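PDB 6V77: putative HpcE protein from Mycolicibacterium smegmatis, which is a putative HpcE protein of the fumarylacetoacetate hydrolase (FAH) family that carries a bound zinc ion. Local coordinates for residues G76-D80 with R210-F216; V147-Q151 with T263-G269. Where two conformers were deposited one is given. Numbering follows the deposited sequence.

In the fold
Both contacts lie in the FAH-family part of the chain, and their segments alternate along the sequence. Contact 1 is a partly buried meeting of two loops. Contact 2 is a buried packing of two strands from different sheets. Their centres are about 16 Å apart and their nearest atoms about 6 Å, so they do not touch. Both lie near the zinc ion held by Glu121, Glu123 and Asp152. The side chains of Asn78 in contact 1 and Gln151 in contact 2 each lie about 8 Å from it. Gln151 directly precedes the ligand Asp152 on strand 144-155. Strand 204-210, which leads into contact 1, and strand 260-265 of contact 2 belong to the same five-stranded sheet.

Contact 1 of 2, residues G76-D80 with R210-F216; sequences GLNYD and RTSQLIF
This is a loop-loop contact of the FAH-family fold, held by three hydrogen bonds that involve Asn78. Residues 76-80 link strand 72-76 to helix 80-85. Residues 210-216 run from strand 204-210 through a 3-10 turn (211-213) toward helix 218-226. The CA atoms of Asn78 and Ile215 are 5.1 Å apart, those of Tyr79 and Leu214 5.0 Å. Leu77 has positive phi (34/68), and Tyr79 is extended at the N-cap position of its helix. Ile215 N donates to Asn78 O at 2.9 Å. The t rotamer of Asn78 brings its amide to the backbone of Phe216: Phe216 N donates to Asn78 OD1 (2.7 Å), and Asn78 ND2 donates to Phe216 O (3.1 Å). Asn78 ND2 also bonds Thr239 O. The Tyr79 ring, chi1 m, packs with CE2 3.3 Å from Leu214 CD2. Its edge meets Arg210 O, 3.6 Å from Tyr79 CE1. One water bridges the loops, accepting from Asp80 N at 2.7 Å and donating to Gln213 O at 2.6 Å.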
loop_
_atom_site.group_PDB
_atom_site.type_symbol
_atom_site.label_atom_id
_atom_site.label_comp_id
_atom_site.label_asym_id
_atom_site.label_seq_id
_atom_site.Cartn_x
_atom_site.Cartn_y
_atom_site.Cartn_z
ATOM N N GLY B 76 -12.824 6.301 -3.954
ATOM C CA GLY B 76 -14.033 5.917 -4.654
ATOM C C GLY B 76 -15.092 7.008 -4.562
ATOM O O GLY B 76 -15.008 7.901 -3.732
ATOM N N LEU B 77 -16.097 6.907 -5.430
ATOM C CA LEU B 77 -17.253 7.802 -5.470
ATOM C C LEU B 77 -16.933 9.237 -5.079
ATOM O O LEU B 77 -17.372 9.701 -4.023
ATOM C CB LEU B 77 -18.359 7.273 -4.557
ATOM C CG LEU B 77 -18.714 5.798 -4.772
ATOM C CD1 LEU B 77 -19.826 5.381 -3.830
ATOM C CD2 LEU B 77 -19.095 5.517 -6.225
ATOM N N ASN B 78 -16.167 9.949 -5.906
ATOM C CA ASN B 78 -15.781 11.319 -5.583
ATOM C C ASN B 78 -16.225 12.309 -6.654
ATOM O O ASN B 78 -15.735 13.437 -6.698
ATOM C CB ASN B 78 -14.270 11.409 -5.331
ATOM C CG ASN B 78 -13.886 12.649 -4.537
ATOM O OD1 ASN B 78 -14.745 13.315 -3.959
ATOM N ND2 ASN B 78 -12.592 12.956 -4.495
ATOM N N TYR B 79 -17.158 11.904 -7.519
ATOM C CA TYR B 79 -17.915 12.801 -8.381
ATOM C C TYR B 79 -19.367 12.371 -8.243
ATOM O O TYR B 79 -19.651 11.169 -8.235
ATOM C CB TYR B 79 -17.485 12.709 -9.859
ATOM C CG TYR B 79 -16.087 13.211 -10.189
ATOM C CD1 TYR B 79 -15.910 14.391 -10.918
ATOM C CD2 TYR B 79 -14.946 12.495 -9.794
ATOM C CE1 TYR B 79 -14.642 14.858 -11.242
ATOM C CE2 TYR B 79 -13.663 12.962 -10.102
ATOM C CZ TYR B 79 -13.525 14.139 -10.833
ATOM O OH TYR B 79 -12.271 14.606 -11.156
ATOM N N ASP B 80 -20.282 13.328 -8.106
ATOM C CA ASP B 80 -21.655 12.950 -7.780
ATOM C C ASP B 80 -22.258 12.060 -8.854
ATOM O O ASP B 80 -22.952 11.085 -8.542
ATOM C CB ASP B 80 -22.537 14.179 -7.586
ATOM C CG ASP B 80 -23.899 13.819 -7.006
ATOM O OD1 ASP B 80 -23.941 12.982 -6.072
ATOM O OD2 ASP B 80 -24.924 14.360 -7.479
ATOM N N ARG B 210 -14.830 18.054 -15.234
ATOM C CA ARG B 210 -13.790 18.914 -14.679
ATOM C C ARG B 210 -13.634 18.587 -13.203
ATOM O O ARG B 210 -14.612 18.258 -12.531
ATOM C CB ARG B 210 -14.114 20.416 -14.851
ATOM C CG ARG B 210 -14.291 20.877 -16.312
ATOM C CD ARG B 210 -14.344 22.416 -16.428
ATOM N NE ARG B 210 -13.048 23.032 -16.152
ATOM C CZ ARG B 210 -12.151 23.340 -17.085
ATOM N NH1 ARG B 210 -10.986 23.881 -16.736
ATOM N NH2 ARG B 210 -12.412 23.100 -18.365
ATOM N N THR B 211 -12.392 18.670 -12.699
ATOM C CA THR B 211 -12.180 18.317 -11.295
ATOM C C THR B 211 -12.825 19.295 -10.328
ATOM O O THR B 211 -12.807 19.033 -9.113
ATOM C CB THR B 211 -10.694 18.208 -10.964
ATOM O OG1 THR B 211 -10.076 19.489 -11.122
ATOM C CG2 THR B 211 -10.019 17.185 -11.867
ATOM N N SER B 212 -13.359 20.417 -10.814
ATOM C CA SER B 212 -14.211 21.249 -9.976
ATOM C C SER B 212 -15.471 20.507 -9.534
ATOM O O SER B 212 -16.150 20.964 -8.606
ATOM C CB SER B 212 -14.579 22.539 -10.724
ATOM O OG SER B 212 -15.102 22.221 -12.002
ATOM N N GLN B 213 -15.790 19.371 -10.157
ATOM C CA GLN B 213 -16.903 18.533 -9.725
ATOM C C GLN B 213 -16.508 17.503 -8.668
ATOM O O GLN B 213 -17.331 16.649 -8.328
ATOM C CB GLN B 213 -17.535 17.808 -10.933
ATOM C CG GLN B 213 -18.172 18.749 -11.948
ATOM C CD GLN B 213 -19.168 19.680 -11.300
ATOM O OE1 GLN B 213 -19.014 20.895 -11.347
ATOM N NE2 GLN B 213 -20.191 19.115 -10.682
ATOM N N LEU B 214 -15.280 17.537 -8.148
ATOM C CA LEU B 214 -14.931 16.615 -7.073
ATOM C C LEU B 214 -15.818 16.885 -5.859
ATOM O O LEU B 214 -16.025 18.039 -5.473
ATOM C CB LEU B 214 -13.448 16.769 -6.686
ATOM C CG LEU B 214 -12.426 16.138 -7.637
ATOM C CD1 LEU B 214 -11.045 16.695 -7.320
ATOM C CD2 LEU B 214 -12.411 14.600 -7.464
ATOM N N ILE B 215 -16.368 15.824 -5.270
ATOM C CA ILE B 215 -17.128 15.991 -4.036
ATOM C C ILE B 215 -16.197 16.427 -2.915
ATOM O O ILE B 215 -16.493 17.350 -2.150
ATOM C CB ILE B 215 -17.860 14.686 -3.677
ATOM C CG1 ILE B 215 -18.876 14.325 -4.760
ATOM C CG2 ILE B 215 -18.546 14.814 -2.322
ATOM C CD1 ILE B 215 -19.461 12.910 -4.604
ATOM N N PHE B 216 -15.051 15.766 -2.813
ATOM C CA PHE B 216 -14.010 16.112 -1.855
ATOM C C PHE B 216 -12.810 16.592 -2.653
ATOM O O PHE B 216 -12.129 15.781 -3.297
ATOM C CB PHE B 216 -13.660 14.895 -0.996
ATOM C CG PHE B 216 -14.870 14.253 -0.367
ATOM C CD1 PHE B 216 -15.527 14.872 0.696
ATOM C CD2 PHE B 216 -15.368 13.053 -0.853
ATOM C CE1 PHE B 216 -16.655 14.297 1.261
ATOM C CE2 PHE B 216 -16.498 12.481 -0.292
ATOM C CZ PHE B 216 -17.139 13.107 0.760
HETATM O O HOH W 1 -19.880 16.027 -8.219
#

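Contact 2 of 2, residues V147-Q151 with T263-G269; sequences VSVGQ and TYITGVG. With EDO (1,2-ethanediol), chain N.
Val147 starts the first segment, part of strand 144-155. The axes of strands 147-151 and 263-265 approach to 6.9 Å, at 155° between their N-to-C directions. Val147 CG2 meets Val268 CG2 at 4.3 Å. The CA-to-CB bond of Ser148 points away, and its OG hydrogen-bonds Glu182 O; Ser148 O lies 3.6 Å from Ile265 CD1. Val149, chi1 t, is central and points toward the second segment, with its CA 6.3 Å from that of Ile265. Val149 CG1 packs on Thr263 CG2 (3.6 Å), and Val149 CG2 on Ile265 CG1 (3.9 Å) and Val268 CG1 (4.1 Å). Gly150 O is 3.7 Å from Thr263 CG2. Gln151 NE2 donates to Thr263 OG1 at 2.8 Å, and Gln151 OE1 accepts from Glu121 N. Beyond Ile265 the chain turns through Gly267 (phi 82°), whose N donates to 1,2-ethanediol O2 at 2.7 Å. Val268 and Gly269 both face Ile265 in a classic beta bulge. Side chains join strands of two sheets, consistent with the beta-sandwich-like core of the FAH-family fold.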
loop_
_atom_site.group_PDB
_atom_site.type_symbol
_atom_site.label_atom_id
_atom_site.label_comp_id
_atom_site.label_asym_id
_atom_site.label_seq_id
_atom_site.Cartn_x
_atom_site.Cartn_y
_atom_site.Cartn_z
ATOM N N VAL B 147 0.914 17.079 -10.218
ATOM C CA VAL B 147 -0.217 16.241 -10.589
ATOM C C VAL B 147 0.136 15.507 -11.870
ATOM O O VAL B 147 1.044 15.897 -12.604
ATOM C CB VAL B 147 -1.515 17.058 -10.796
ATOM C CG1 VAL B 147 -1.905 17.758 -9.497
ATOM C CG2 VAL B 147 -1.361 18.073 -11.963
ATOM N N SER B 148 -0.597 14.432 -12.141
ATOM C CA SER B 148 -0.398 13.720 -13.390
ATOM C C SER B 148 -1.724 13.086 -13.804
ATOM O O SER B 148 -2.750 13.233 -13.130
ATOM C CB SER B 148 0.743 12.691 -13.256
ATOM O OG SER B 148 1.149 12.243 -14.558
ATOM N N VAL B 149 -1.694 12.363 -14.923
ATOM C CA VAL B 149 -2.875 11.676 -15.438
ATOM C C VAL B 149 -2.812 10.228 -14.987
ATOM O O VAL B 149 -1.739 9.611 -15.011
ATOM C CB VAL B 149 -2.946 11.747 -16.977
ATOM C CG1 VAL B 149 -4.285 11.173 -17.486
ATOM C CG2 VAL B 149 -2.715 13.178 -17.525
ATOM N N GLY B 150 -3.955 9.666 -14.591
ATOM C CA GLY B 150 -4.003 8.257 -14.233
ATOM C C GLY B 150 -5.259 7.578 -14.749
ATOM O O GLY B 150 -6.245 8.227 -15.116
ATOM N N GLN B 151 -5.194 6.246 -14.772
ATOM C CA GLN B 151 -6.348 5.378 -14.975
ATOM C C GLN B 151 -6.484 4.514 -13.737
ATOM O O GLN B 151 -5.490 3.962 -13.263
ATOM C CB GLN B 151 -6.174 4.480 -16.194
ATOM C CG GLN B 151 -6.744 5.065 -17.489
ATOM C CD GLN B 151 -8.263 5.082 -17.516
ATOM O OE1 GLN B 151 -8.920 4.253 -16.883
ATOM N NE2 GLN B 151 -8.833 6.027 -18.276
ATOM N N THR B 263 -6.754 8.630 -22.531
ATOM C CA THR B 263 -7.038 9.244 -21.245
ATOM C C THR B 263 -6.336 10.598 -21.244
ATOM O O THR B 263 -5.183 10.681 -21.669
ATOM C CB THR B 263 -6.510 8.358 -20.104
ATOM O OG1 THR B 263 -7.107 7.056 -20.179
ATOM C CG2 THR B 263 -6.782 8.962 -18.725
ATOM N N TYR B 264 -7.023 11.663 -20.821
ATOM C CA TYR B 264 -6.382 12.980 -20.878
ATOM C C TYR B 264 -6.823 13.883 -19.736
ATOM O O TYR B 264 -7.925 13.758 -19.199
ATOM C CB TYR B 264 -6.672 13.697 -22.209
ATOM C CG TYR B 264 -8.123 14.100 -22.375
ATOM C CD1 TYR B 264 -8.598 15.321 -21.884
ATOM C CD2 TYR B 264 -9.023 13.257 -23.015
ATOM C CE1 TYR B 264 -9.931 15.676 -22.022
ATOM C CE2 TYR B 264 -10.352 13.604 -23.152
ATOM C CZ TYR B 264 -10.798 14.820 -22.655
ATOM O OH TYR B 264 -12.123 15.158 -22.802
ATOM N N ILE B 265 -5.940 14.816 -19.382
ATOM C CA ILE B 265 -6.274 15.961 -18.546
ATOM C C ILE B 265 -5.755 17.176 -19.302
ATOM O O ILE B 265 -4.549 17.276 -19.558
ATOM C CB ILE B 265 -5.650 15.868 -17.135
ATOM C CG1 ILE B 265 -6.152 14.593 -16.417
ATOM C CG2 ILE B 265 -5.981 17.111 -16.355
ATOM C CD1 ILE B 265 -5.622 14.410 -14.971
ATOM N N THR B 266 -6.659 18.078 -19.683
ATOM C CA THR B 266 -6.315 19.107 -20.662
ATOM C C THR B 266 -5.281 20.054 -20.075
ATOM O O THR B 266 -5.445 20.554 -18.959
ATOM C CB THR B 266 -7.558 19.878 -21.094
ATOM O OG1 THR B 266 -8.550 18.940 -21.559
ATOM C CG2 THR B 266 -7.203 20.871 -22.228
ATOM N N GLY B 267 -4.189 20.256 -20.812
ATOM C CA GLY B 267 -3.079 21.055 -20.330
ATOM C C GLY B 267 -2.102 20.336 -19.420
ATOM O O GLY B 267 -1.058 20.919 -19.078
ATOM N N VAL B 268 -2.397 19.105 -19.012
ATOM C CA VAL B 268 -1.517 18.320 -18.146
ATOM C C VAL B 268 -0.890 17.153 -18.901
ATOM O O VAL B 268 0.324 16.965 -18.866
ATOM C CB VAL B 268 -2.269 17.828 -16.893
ATOM C CG1 VAL B 268 -1.442 16.767 -16.144
ATOM C CG2 VAL B 268 -2.590 19.022 -15.987
ATOM N N GLY B 269 -1.702 16.356 -19.595
ATOM C CA GLY B 269 -1.122 15.251 -20.336
ATOM C C GLY B 269 -2.178 14.356 -20.943
ATOM O O GLY B 269 -3.383 14.509 -20.713
HETATM C C1 EDO N . -3.802 16.704 -23.125
HETATM O O1 EDO N . -4.801 16.670 -24.157
HETATM C C2 EDO N . -3.077 18.042 -23.161
HETATM O O2 EDO N . -4.055 19.079 -23.293
#